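3-oxosteroid 1-dehydrogenase (Sterolibacterium denitrificans, PDB 7P18) probably catalyses the FAD-dependent 1,2-dehydrogenation of 3-oxosteroids to 3-oxo-Delta(1)-steroids, passing the hydrogen to an electron acceptor. Local coordinates at residues A[275-280]-A[286-291]; A[332-337]-A[490-495]; A[355-360]-A[364-369]; A[369-374]-A[379-384]. All coordinates share one frame; numbering follows the deposited sequence.

Contact 1. Residues A[275-280]-A[286-291]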
loop_
_atom_site.group_PDB
_atom_site.type_symbol
_atom_site.label_atom_id
_atom_site.label_comp_id
_atom_site.label_asym_id
_atom_site.label_seq_id
_atom_site.Cartn_x
_atom_site.Cartn_y
_atom_site.Cartn_z
ATOM N N ARG A 275 2.606 7.948 11.282
ATOM C CA ARG A 275 3.704 7.871 12.284
ATOM C C ARG A 275 3.636 9.000 13.324
ATOM O O ARG A 275 4.528 9.042 14.195
ATOM C CB ARG A 275 5.044 7.824 11.572
ATOM C CG ARG A 275 5.311 6.508 10.863
ATOM C CD ARG A 275 5.636 5.357 11.799
ATOM N NE ARG A 275 5.596 4.018 11.179
ATOM C CZ ARG A 275 5.576 2.868 11.859
ATOM N NH1 ARG A 275 5.612 2.889 13.185
ATOM N NH2 ARG A 275 5.486 1.705 11.228
ATOM N N ASN A 276 2.576 9.810 13.334
ATOM C CA ASN A 276 2.412 10.922 14.308
ATOM C C ASN A 276 1.283 10.552 15.257
ATOM O O ASN A 276 0.088 10.665 14.902
ATOM C CB ASN A 276 2.233 12.266 13.580
ATOM C CG ASN A 276 2.096 13.446 14.525
ATOM O OD1 ASN A 276 1.567 13.295 15.616
ATOM N ND2 ASN A 276 2.460 14.635 14.074
ATOM N N GLN A 277 1.637 10.061 16.462
ATOM C CA GLN A 277 0.628 9.537 17.415
ATOM C C GLN A 277 -0.327 10.665 17.817
ATOM O O GLN A 277 -1.527 10.408 18.018
ATOM C CB GLN A 277 1.325 8.888 18.628
ATOM C CG GLN A 277 0.346 8.345 19.636
ATOM C CD GLN A 277 -0.295 7.089 19.132
ATOM O OE1 GLN A 277 0.318 6.351 18.372
ATOM N NE2 GLN A 277 -1.480 6.822 19.624
ATOM N N GLN A 278 0.151 11.901 17.968
ATOM C CA GLN A 278 -0.754 13.022 18.365
ATOM C C GLN A 278 -1.828 13.226 17.272
ATOM O O GLN A 278 -3.021 13.375 17.577
ATOM C CB GLN A 278 0.086 14.285 18.578
ATOM C CG GLN A 278 -0.741 15.542 18.817
ATOM C CD GLN A 278 -1.216 16.245 17.549
ATOM O OE1 GLN A 278 -0.445 16.541 16.625
ATOM N NE2 GLN A 278 -2.500 16.571 17.518
ATOM N N MET A 279 -1.412 13.220 16.009
ATOM C CA MET A 279 -2.360 13.419 14.878
ATOM C C MET A 279 -3.303 12.212 14.765
ATOM O O MET A 279 -4.512 12.426 14.578
ATOM C CB MET A 279 -1.574 13.683 13.594
ATOM C CG MET A 279 -0.954 15.067 13.571
ATOM S SD MET A 279 -0.179 15.504 11.999
ATOM C CE MET A 279 -1.631 15.863 11.033
ATOM N N ARG A 280 -2.808 10.979 14.998
ATOM C CA ARG A 280 -3.676 9.780 15.048
ATOM C C ARG A 280 -4.727 10.008 16.106
ATOM O O ARG A 280 -5.929 9.799 15.854
ATOM C CB ARG A 280 -2.891 8.493 15.326
ATOM C CG ARG A 280 -1.847 8.124 14.292
ATOM C CD ARG A 280 -1.215 6.760 14.651
ATOM N NE ARG A 280 -2.144 5.661 14.480
ATOM C CZ ARG A 280 -2.091 4.779 13.472
ATOM N NH1 ARG A 280 -1.147 4.859 12.558
ATOM N NH2 ARG A 280 -2.997 3.826 13.381
ATOM N N LYS A 286 -10.193 5.606 17.933
ATOM C CA LYS A 286 -9.458 4.956 19.043
ATOM C C LYS A 286 -9.998 3.543 19.202
ATOM O O LYS A 286 -11.182 3.306 18.995
ATOM C CB LYS A 286 -9.607 5.779 20.335
ATOM C CG LYS A 286 -8.485 6.772 20.560
ATOM C CD LYS A 286 -8.366 7.862 19.517
ATOM C CE LYS A 286 -9.597 8.735 19.416
ATOM N NZ LYS A 286 -9.380 9.808 18.420
ATOM N N PRO A 287 -9.184 2.567 19.665
ATOM C CA PRO A 287 -7.780 2.798 19.978
ATOM C C PRO A 287 -6.927 2.913 18.719
ATOM O O PRO A 287 -7.248 2.296 17.734
ATOM C CB PRO A 287 -7.342 1.525 20.714
ATOM C CG PRO A 287 -8.333 0.483 20.261
ATOM C CD PRO A 287 -9.620 1.202 19.988
ATOM N N THR A 288 -5.832 3.650 18.812
ATOM C CA THR A 288 -4.939 3.950 17.674
ATOM C C THR A 288 -3.519 3.899 18.176
ATOM O O THR A 288 -3.265 4.375 19.280
ATOM C CB THR A 288 -5.314 5.268 16.997
ATOM O OG1 THR A 288 -4.688 5.368 15.708
ATOM C CG2 THR A 288 -4.943 6.486 17.813
ATOM N N ASN A 289 -2.629 3.317 17.396
ATOM C CA ASN A 289 -1.211 3.214 17.753
ATOM C C ASN A 289 -0.366 3.198 16.500
ATOM O O ASN A 289 -0.570 2.296 15.655
ATOM C CB ASN A 289 -0.994 1.990 18.643
ATOM C CG ASN A 289 0.306 2.086 19.389
ATOM O OD1 ASN A 289 1.302 2.494 18.843
ATOM N ND2 ASN A 289 0.290 1.709 20.662
ATOM N N ALA A 290 0.551 4.164 16.393
ATOM C CA ALA A 290 1.499 4.251 15.280
ATOM C C ALA A 290 2.305 2.943 15.172
ATOM O O ALA A 290 2.679 2.594 14.054
ATOM C CB ALA A 290 2.393 5.450 15.442
ATOM N N ALA A 291 2.573 2.241 16.288
ATOM C CA ALA A 291 3.390 1.006 16.279
ATOM C C ALA A 291 2.728 -0.053 15.388
ATOM O O ALA A 291 3.422 -0.949 14.947
ATOM C CB ALA A 291 3.536 0.462 17.702
HETATM O O HOH W 1 5.579 0.037 13.653
#
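With CG trans to the backbone N (chi1 180°) and a bend at chi2 (74°), Gln277 swings its amide from the first turn of helix 277-283 onto the backbone of 288-290. An amide suits the place because it can give and take at once. OE1 accepts from Ala290 N at 3.0 Å, nearly straight at 168° and in the carbonyl plane, while NE2 donates to Thr288 O, also at 3.0 Å, and to Glu281 one turn along the helix. Arg280 runs out straight and then bends at chi3, which lays its guanidinium across the same strip of chain. NE, 2.8 Å from Thr288 OG1, bonds to it near the guanidinium plane, Asn289 O lies over one face, and NH1 forms a salt bridge with Asp495. At the other end a water bridges Arg275 NH1 and Ala291 O; NH2 of the same guanidinium bonds to Thr295 O. Asn276 OD1 accepts from Met279 N at 3.0 Å, capping the helix, and Asn289 OD1 accepts from Ala291 N. This is a surface helix N-terminus with its N-cap, followed by a returning loop that opens a 3-10 segment through an Asx turn, near the FAD site.

Contact 2. Residues A[332-337]-A[490-495]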
loop_
_atom_site.group_PDB
_atom_site.type_symbol
_atom_site.label_atom_id
_atom_site.label_comp_id
_atom_site.label_asym_id
_atom_site.label_seq_id
_atom_site.Cartn_x
_atom_site.Cartn_y
_atom_site.Cartn_z
ATOM N N ALA A 332 10.964 -2.448 12.979
ATOM C CA ALA A 332 10.391 -1.120 13.268
ATOM C C ALA A 332 8.931 -1.047 12.774
ATOM O O ALA A 332 8.144 -0.311 13.390
ATOM C CB ALA A 332 11.264 -0.058 12.641
ATOM N N ALA A 333 8.582 -1.772 11.709
ATOM C CA ALA A 333 7.217 -1.801 11.137
ATOM C C ALA A 333 6.564 -3.160 11.404
ATOM O O ALA A 333 7.295 -4.140 11.460
ATOM C CB ALA A 333 7.298 -1.522 9.654
ATOM N N GLN A 334 5.249 -3.195 11.590
ATOM C CA GLN A 334 4.482 -4.458 11.649
ATOM C C GLN A 334 4.253 -4.970 10.213
ATOM O O GLN A 334 4.271 -4.182 9.256
ATOM C CB GLN A 334 3.242 -4.274 12.505
ATOM C CG GLN A 334 3.646 -3.921 13.937
ATOM C CD GLN A 334 2.645 -4.300 14.986
ATOM O OE1 GLN A 334 2.933 -4.186 16.180
ATOM N NE2 GLN A 334 1.440 -4.653 14.567
ATOM N N THR A 335 4.093 -6.289 10.066
ATOM C CA THR A 335 3.886 -6.937 8.750
ATOM C C THR A 335 2.391 -6.980 8.450
ATOM O O THR A 335 1.590 -7.525 9.270
ATOM C CB THR A 335 4.471 -8.351 8.728
ATOM O OG1 THR A 335 5.865 -8.217 8.974
ATOM C CG2 THR A 335 4.308 -9.013 7.375
ATOM N N GLY A 336 1.997 -6.457 7.280
ATOM C CA GLY A 336 0.581 -6.548 6.886
ATOM C C GLY A 336 0.231 -7.933 6.356
ATOM O O GLY A 336 1.091 -8.570 5.710
ATOM N N LEU A 337 -0.971 -8.395 6.641
ATOM C CA LEU A 337 -1.525 -9.658 6.097
ATOM C C LEU A 337 -2.400 -9.288 4.890
ATOM O O LEU A 337 -3.576 -9.012 5.085
ATOM C CB LEU A 337 -2.311 -10.358 7.197
ATOM C CG LEU A 337 -1.501 -10.801 8.426
ATOM C CD1 LEU A 337 -2.363 -11.632 9.342
ATOM C CD2 LEU A 337 -0.239 -11.564 8.074
ATOM N N ARG A 490 -1.763 -12.483 16.696
ATOM C CA ARG A 490 -2.412 -11.231 17.122
ATOM C C ARG A 490 -2.486 -10.292 15.917
ATOM O O ARG A 490 -1.435 -9.837 15.446
ATOM C CB ARG A 490 -1.621 -10.595 18.267
ATOM C CG ARG A 490 -2.208 -9.264 18.732
ATOM C CD ARG A 490 -1.285 -8.517 19.699
ATOM N NE ARG A 490 0.114 -8.655 19.342
ATOM C CZ ARG A 490 1.102 -9.010 20.170
ATOM N NH1 ARG A 490 0.903 -9.052 21.480
ATOM N NH2 ARG A 490 2.305 -9.246 19.667
ATOM N N VAL A 491 -3.694 -10.000 15.485
ATOM C CA VAL A 491 -3.948 -9.096 14.336
ATOM C C VAL A 491 -4.276 -7.689 14.877
ATOM O O VAL A 491 -5.382 -7.447 15.415
ATOM C CB VAL A 491 -5.043 -9.692 13.439
ATOM C CG1 VAL A 491 -5.329 -8.750 12.337
ATOM C CG2 VAL A 491 -4.598 -11.020 12.828
ATOM N N ASP A 492 -3.340 -6.785 14.693
ATOM C CA ASP A 492 -3.522 -5.371 15.095
ATOM C C ASP A 492 -4.274 -4.612 13.997
ATOM O O ASP A 492 -4.199 -5.021 12.801
ATOM C CB ASP A 492 -2.161 -4.739 15.376
ATOM C CG ASP A 492 -1.597 -5.132 16.737
ATOM O OD1 ASP A 492 -2.367 -5.091 17.685
ATOM O OD2 ASP A 492 -0.390 -5.488 16.791
ATOM N N ALA A 493 -4.967 -3.539 14.355
ATOM C CA ALA A 493 -5.590 -2.637 13.338
ATOM C C ALA A 493 -4.489 -1.769 12.759
ATOM O O ALA A 493 -4.359 -0.603 13.211
ATOM C CB ALA A 493 -6.686 -1.801 13.977
ATOM N N GLY A 494 -3.668 -2.347 11.882
ATOM C CA GLY A 494 -2.560 -1.680 11.199
ATOM C C GLY A 494 -3.025 -0.799 10.040
ATOM O O GLY A 494 -4.230 -0.635 9.843
ATOM N N ASP A 495 -2.063 -0.237 9.335
ATOM C CA ASP A 495 -2.286 0.662 8.194
ATOM C C ASP A 495 -1.059 0.618 7.294
ATOM O O ASP A 495 0.026 0.230 7.727
ATOM C CB ASP A 495 -2.581 2.093 8.677
ATOM C CG ASP A 495 -1.372 2.736 9.325
ATOM O OD1 ASP A 495 -0.403 3.042 8.596
ATOM O OD2 ASP A 495 -1.372 2.772 10.585
#
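Gln334 reaches Asp492 with a long, straight arm: beyond CG its chain stays extended (chi2 -154°), which carries the amide up to the carboxylate. The two side chains cross at about a right angle, their flat ends turned 35° from each other. NE2 donates to Asp492 OD2 at 3.0 Å with an N-H...O angle of 166°; the acceptor lies in the amide plane, but the amide meets the carboxylate on its anti side, slightly out of plane. Asp492 presents that oxygen with CG beside its own backbone N. NE2 also bonds to Ser325 OG, so two oxygens, one probably charged, hold this buried nitrogen. Residues 335-336 and 486-502 belong to one antiparallel sheet and pair with opposite edges of the same strand, 320-326: Thr335 bonds to Ile326 and Asp492 to Ser325 through their backbones. The side chains thus meet across an intervening strand. At the second point Leu337 CD1 touches Val491 CG2 at 4.2 Å, a loose apolar contact at an oblique crossing. Leu337 CG and Val491 CG2 each lie beside their own backbone N, and from CG the leucine extends CD1 to the valine. Leu337 also packs on Ile326, and Val491 on Pro324 and Phe366, an apolar setting that suits branched aliphatic residues. Just beyond Asp492, Ala493 centres an inverse gamma turn, with a weak bond from Gly494 N to Asp492 O.

Contact 3. Residues A[355-360]-A[364-369]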
loop_
_atom_site.group_PDB
_atom_site.type_symbol
_atom_site.label_atom_id
_atom_site.label_comp_id
_atom_site.label_asym_id
_atom_site.label_seq_id
_atom_site.Cartn_x
_atom_site.Cartn_y
_atom_site.Cartn_z
ATOM N N ARG A 355 -16.507 -15.029 15.205
ATOM C CA ARG A 355 -16.142 -14.384 13.918
ATOM C C ARG A 355 -16.971 -13.117 13.725
ATOM O O ARG A 355 -18.130 -13.084 14.192
ATOM C CB ARG A 355 -16.319 -15.356 12.744
ATOM C CG ARG A 355 -15.325 -16.506 12.763
ATOM C CD ARG A 355 -15.623 -17.500 11.644
ATOM N NE ARG A 355 -15.473 -16.903 10.321
ATOM C CZ ARG A 355 -16.383 -16.916 9.347
ATOM N NH1 ARG A 355 -17.555 -17.506 9.511
ATOM N NH2 ARG A 355 -16.117 -16.314 8.193
ATOM N N PHE A 356 -16.441 -12.110 13.012
ATOM C CA PHE A 356 -17.175 -10.827 12.784
ATOM C C PHE A 356 -16.953 -10.291 11.371
ATOM O O PHE A 356 -17.629 -9.267 11.002
ATOM C CB PHE A 356 -16.782 -9.765 13.808
ATOM C CG PHE A 356 -15.323 -9.434 13.885
ATOM C CD1 PHE A 356 -14.785 -8.452 13.093
ATOM C CD2 PHE A 356 -14.475 -10.129 14.736
ATOM C CE1 PHE A 356 -13.434 -8.170 13.146
ATOM C CE2 PHE A 356 -13.121 -9.868 14.777
ATOM C CZ PHE A 356 -12.595 -8.878 13.972
ATOM N N ILE A 357 -16.056 -10.932 10.611
ATOM C CA ILE A 357 -15.631 -10.460 9.269
ATOM C C ILE A 357 -15.287 -11.657 8.389
ATOM O O ILE A 357 -14.590 -12.575 8.851
ATOM C CB ILE A 357 -14.460 -9.466 9.376
ATOM C CG1 ILE A 357 -14.093 -8.832 8.031
ATOM C CG2 ILE A 357 -13.212 -10.061 10.054
ATOM C CD1 ILE A 357 -15.174 -7.990 7.394
ATOM N N ASN A 358 -15.671 -11.557 7.110
ATOM C CA ASN A 358 -15.082 -12.367 6.018
ATOM C C ASN A 358 -13.565 -12.290 6.130
ATOM O O ASN A 358 -13.000 -11.200 5.910
ATOM C CB ASN A 358 -15.617 -11.950 4.645
ATOM C CG ASN A 358 -14.978 -12.705 3.490
ATOM O OD1 ASN A 358 -14.191 -13.624 3.687
ATOM N ND2 ASN A 358 -15.331 -12.322 2.270
ATOM N N GLU A 359 -12.876 -13.401 6.423
ATOM C CA GLU A 359 -11.402 -13.360 6.582
ATOM C C GLU A 359 -10.722 -12.947 5.273
ATOM O O GLU A 359 -9.642 -12.394 5.339
ATOM C CB GLU A 359 -10.802 -14.696 7.012
ATOM C CG GLU A 359 -11.129 -15.079 8.449
ATOM C CD GLU A 359 -12.506 -15.623 8.737
ATOM O OE1 GLU A 359 -13.273 -15.906 7.762
ATOM O OE2 GLU A 359 -12.830 -15.728 9.928
ATOM N N ALA A 360 -11.334 -13.242 4.120
ATOM C CA ALA A 360 -10.851 -12.835 2.795
ATOM C C ALA A 360 -11.259 -11.391 2.451
ATOM O O ALA A 360 -10.966 -10.984 1.345
ATOM C CB ALA A 360 -11.378 -13.792 1.740
ATOM N N LEU A 364 -8.828 -2.968 3.636
ATOM C CA LEU A 364 -9.466 -1.715 4.128
ATOM C C LEU A 364 -10.722 -2.027 4.926
ATOM O O LEU A 364 -10.868 -1.552 6.084
ATOM C CB LEU A 364 -9.786 -0.794 2.947
ATOM C CG LEU A 364 -10.470 0.513 3.312
ATOM C CD1 LEU A 364 -9.549 1.444 4.062
ATOM C CD2 LEU A 364 -10.984 1.228 2.065
ATOM N N GLU A 365 -11.612 -2.836 4.364
ATOM C CA GLU A 365 -12.896 -3.187 5.002
ATOM C C GLU A 365 -12.639 -4.067 6.223
ATOM O O GLU A 365 -13.431 -3.965 7.172
ATOM C CB GLU A 365 -13.824 -3.848 3.987
ATOM C CG GLU A 365 -14.518 -2.805 3.099
ATOM C CD GLU A 365 -13.682 -2.239 1.987
ATOM O OE1 GLU A 365 -12.714 -2.922 1.610
ATOM O OE2 GLU A 365 -14.002 -1.098 1.511
ATOM N N PHE A 366 -11.589 -4.898 6.190
ATOM C CA PHE A 366 -11.213 -5.750 7.348
ATOM C C PHE A 366 -10.894 -4.850 8.561
ATOM O O PHE A 366 -11.464 -5.066 9.631
ATOM C CB PHE A 366 -10.077 -6.674 6.933
ATOM C CG PHE A 366 -9.737 -7.717 7.972
ATOM C CD1 PHE A 366 -9.047 -7.342 9.109
ATOM C CD2 PHE A 366 -10.019 -9.066 7.756
ATOM C CE1 PHE A 366 -8.729 -8.272 10.074
ATOM C CE2 PHE A 366 -9.662 -10.009 8.703
ATOM C CZ PHE A 366 -9.000 -9.608 9.860
ATOM N N GLY A 367 -9.989 -3.873 8.413
ATOM C CA GLY A 367 -9.679 -2.869 9.454
ATOM C C GLY A 367 -10.933 -2.171 9.950
ATOM O O GLY A 367 -11.161 -2.116 11.198
ATOM N N ALA A 368 -11.781 -1.692 9.046
ATOM C CA ALA A 368 -13.022 -0.992 9.426
ATOM C C ALA A 368 -13.906 -1.917 10.258
ATOM O O ALA A 368 -14.503 -1.436 11.231
ATOM C CB ALA A 368 -13.756 -0.495 8.211
ATOM N N ALA A 369 -13.967 -3.206 9.923
ATOM C CA ALA A 369 -14.820 -4.181 10.617
ATOM C C ALA A 369 -14.248 -4.444 12.015
ATOM O O ALA A 369 -15.062 -4.748 12.895
ATOM C CB ALA A 369 -14.935 -5.469 9.827
#
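The Phe366 ring is met obliquely by the loop 355-360: Ile357 CG2 sits 3.8 Å from Phe366 CE2, and the carbonyl oxygens of Asn358 and Glu359 also approach the ring at a slant. CG2 lies 4.2 Å from the ring centroid and 28° off its normal, an off-centre CH-pi contact. Phe356 offers its CD1 to Ala369 O at 3.7 Å, also at a slant. Ile357 does most of the work because it branches at CB. Its CG1 arm, trans to the backbone N (chi1 -173°), carries CD1 to Ala369 CB at 3.5 Å, while CG2 goes to Phe366; the small methyl of Ala369 lets the loop come close to helix 363-377. Behind this, the Arg355 guanidinium grips the Glu359 carboxylate side-on, NE to OE2 at 2.9 Å and NH2 to OE1, both on syn lone pairs. Asp453 adds a second salt bridge to Arg355, Val348 N a further bond to Glu359, and an Asx turn at Asn358 shapes the loop. The division of labour is plain: the loop is braced by its own ion pair, whereas its hold on the helix rests on dispersion and shape, which specify close fit rather than direction.

Contact 4. Residues A[369-374]-A[379-384]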
loop_
_atom_site.group_PDB
_atom_site.type_symbol
_atom_site.label_atom_id
_atom_site.label_comp_id
_atom_site.label_asym_id
_atom_site.label_seq_id
_atom_site.Cartn_x
_atom_site.Cartn_y
_atom_site.Cartn_z
ATOM N N ALA A 369 -13.967 -3.206 9.923
ATOM C CA ALA A 369 -14.820 -4.181 10.617
ATOM C C ALA A 369 -14.248 -4.444 12.015
ATOM O O ALA A 369 -15.062 -4.748 12.895
ATOM C CB ALA A 369 -14.935 -5.469 9.827
ATOM N N MET A 370 -12.931 -4.401 12.192
ATOM C CA MET A 370 -12.307 -4.575 13.553
ATOM C C MET A 370 -12.839 -3.450 14.466
ATOM O O MET A 370 -13.328 -3.737 15.575
ATOM C CB MET A 370 -10.784 -4.532 13.491
ATOM C CG MET A 370 -10.158 -5.735 12.794
ATOM S SD MET A 370 -8.428 -5.600 12.590
ATOM C CE MET A 370 -7.822 -5.633 14.281
ATOM N N TYR A 371 -12.837 -2.216 13.979
ATOM C CA TYR A 371 -13.347 -1.048 14.759
ATOM C C TYR A 371 -14.842 -1.206 14.977
ATOM O O TYR A 371 -15.346 -0.925 16.088
ATOM C CB TYR A 371 -12.951 0.278 14.118
ATOM C CG TYR A 371 -11.536 0.706 14.394
ATOM C CD1 TYR A 371 -11.151 1.177 15.648
ATOM C CD2 TYR A 371 -10.546 0.586 13.434
ATOM C CE1 TYR A 371 -9.846 1.565 15.905
ATOM C CE2 TYR A 371 -9.246 0.982 13.665
ATOM C CZ TYR A 371 -8.881 1.436 14.925
ATOM O OH TYR A 371 -7.606 1.824 15.122
ATOM N N GLU A 372 -15.578 -1.646 13.970
ATOM C CA GLU A 372 -17.046 -1.782 14.084
ATOM C C GLU A 372 -17.364 -2.832 15.148
ATOM O O GLU A 372 -18.243 -2.564 16.022
ATOM C CB GLU A 372 -17.679 -2.133 12.738
ATOM C CG GLU A 372 -19.180 -1.993 12.721
ATOM C CD GLU A 372 -19.985 -3.109 13.360
ATOM O OE1 GLU A 372 -19.425 -4.240 13.526
ATOM O OE2 GLU A 372 -21.183 -2.847 13.701
ATOM N N ASN A 373 -16.701 -3.991 15.126
ATOM C CA ASN A 373 -16.980 -5.034 16.153
ATOM C C ASN A 373 -16.444 -4.594 17.533
ATOM O O ASN A 373 -17.094 -4.917 18.528
ATOM C CB ASN A 373 -16.423 -6.392 15.772
ATOM C CG ASN A 373 -16.916 -7.444 16.737
ATOM O OD1 ASN A 373 -16.196 -7.825 17.642
ATOM N ND2 ASN A 373 -18.158 -7.854 16.569
ATOM N N HIS A 374 -15.336 -3.878 17.601
ATOM C CA HIS A 374 -14.706 -3.446 18.880
ATOM C C HIS A 374 -15.692 -2.551 19.644
ATOM O O HIS A 374 -15.759 -2.672 20.858
ATOM C CB HIS A 374 -13.362 -2.792 18.622
ATOM C CG HIS A 374 -12.586 -2.503 19.847
ATOM N ND1 HIS A 374 -12.042 -3.511 20.611
ATOM C CD2 HIS A 374 -12.262 -1.344 20.451
ATOM C CE1 HIS A 374 -11.421 -2.989 21.639
ATOM N NE2 HIS A 374 -11.502 -1.668 21.560
ATOM N N SER A 379 -13.562 -6.092 22.294
ATOM C CA SER A 379 -12.405 -7.003 22.196
ATOM C C SER A 379 -12.151 -7.428 20.743
ATOM O O SER A 379 -11.941 -8.615 20.537
ATOM C CB SER A 379 -12.630 -8.227 23.085
ATOM O OG SER A 379 -13.836 -8.881 22.690
ATOM N N ALA A 380 -12.089 -6.500 19.789
ATOM C CA ALA A 380 -11.751 -6.810 18.375
ATOM C C ALA A 380 -10.586 -5.968 17.863
ATOM O O ALA A 380 -10.180 -6.195 16.736
ATOM C CB ALA A 380 -12.985 -6.661 17.543
ATOM N N VAL A 381 -10.064 -5.019 18.641
ATOM C CA VAL A 381 -8.787 -4.338 18.289
ATOM C C VAL A 381 -7.848 -4.537 19.460
ATOM O O VAL A 381 -8.121 -3.923 20.496
ATOM C CB VAL A 381 -9.018 -2.839 18.014
ATOM C CG1 VAL A 381 -7.711 -2.128 17.710
ATOM C CG2 VAL A 381 -10.028 -2.636 16.889
ATOM N N PRO A 382 -6.805 -5.400 19.383
ATOM C CA PRO A 382 -6.594 -6.332 18.272
ATOM C C PRO A 382 -7.580 -7.496 18.271
ATOM O O PRO A 382 -8.382 -7.632 19.172
ATOM C CB PRO A 382 -5.184 -6.873 18.499
ATOM C CG PRO A 382 -5.014 -6.802 19.995
ATOM C CD PRO A 382 -5.757 -5.540 20.400
ATOM N N ALA A 383 -7.524 -8.299 17.198
ATOM C CA ALA A 383 -8.304 -9.538 17.024
ATOM C C ALA A 383 -7.310 -10.685 16.869
ATOM O O ALA A 383 -6.114 -10.443 17.010
ATOM C CB ALA A 383 -9.241 -9.409 15.833
ATOM N N TRP A 384 -7.816 -11.906 16.716
ATOM C CA TRP A 384 -7.011 -13.146 16.808
ATOM C C TRP A 384 -7.232 -13.972 15.553
ATOM O O TRP A 384 -8.404 -14.264 15.222
ATOM C CB TRP A 384 -7.335 -13.926 18.084
ATOM C CG TRP A 384 -6.878 -13.163 19.283
ATOM C CD1 TRP A 384 -7.645 -12.320 20.030
ATOM C CD2 TRP A 384 -5.537 -13.050 19.776
ATOM N NE1 TRP A 384 -6.875 -11.722 20.988
ATOM C CE2 TRP A 384 -5.586 -12.157 20.867
ATOM C CE3 TRP A 384 -4.319 -13.649 19.453
ATOM C CZ2 TRP A 384 -4.454 -11.832 21.599
ATOM C CZ3 TRP A 384 -3.192 -13.311 20.161
ATOM C CH2 TRP A 384 -3.262 -12.409 21.221
#
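His374 ND1 accepts from Ala380 N at 3.1 Å, a nearly straight bond (163°) lying in the ring plane, so the ring nitrogen meets the amide through its edge. Val381 CB lies over one face of the same imidazole, 4.1 Å from its centroid and only 14° off the normal, a CH-pi contact. With CG trans to its backbone N (chi1 -172°), His374 extends from helix 363-377 toward the returning chain; imidazole suits the spot, offering an acceptor at its rim and a flat face for an aliphatic group. Val381 spends its CG2 branch on the helix, 3.7 Å from Met370 O and over one face of the Tyr371 ring, offset toward the rim. Met370 bends at chi3 to place CE 3.5 Å from Ala380 O and near Ala383 CB; a flexible thioether fills such an uneven surface well. Ala380 is small enough for its methyl to lie 3.4 Å from Asn373 OD1. Farther out, that oxygen is engaged by Ser377 and Asn350, Tyr371 OH by Pro287 O, and Ala383 pairs through its backbone with Val491, while a cis peptide before Pro382 turns the chain into strand 383-387. Accepting an N-H is consistent with an unprotonated ND1, which in a neutral ring would put the proton on NE2; this directional bond ties the returning chain to the helix, while methyl and ring packing surrounds it.

How the contacts relate
Contact 2 is fully buried, contacts 3 and 4 are partly so, and contact 1 lies at the surface. Contacts 3 and 4 share Ala369 and pack successive turns of helix 363-377, with Phe356 bridging them by touching Met370 and Ala383. Contacts 2 and 4 reach neighbouring strands of one sheet, 486-502 and 383-387, and Phe366 of contact 3 packs on Val491 of contact 2. Contact 1 joins this body through Arg280 and through Pro287, which packs on His374 and Val381. The chemistry follows position: polar side chains bonding to backbone and to each other at the surface, one buried amide-carboxylate bond in the sheet, and along the helix apolar packing with a histidine-backbone bond in contact 4.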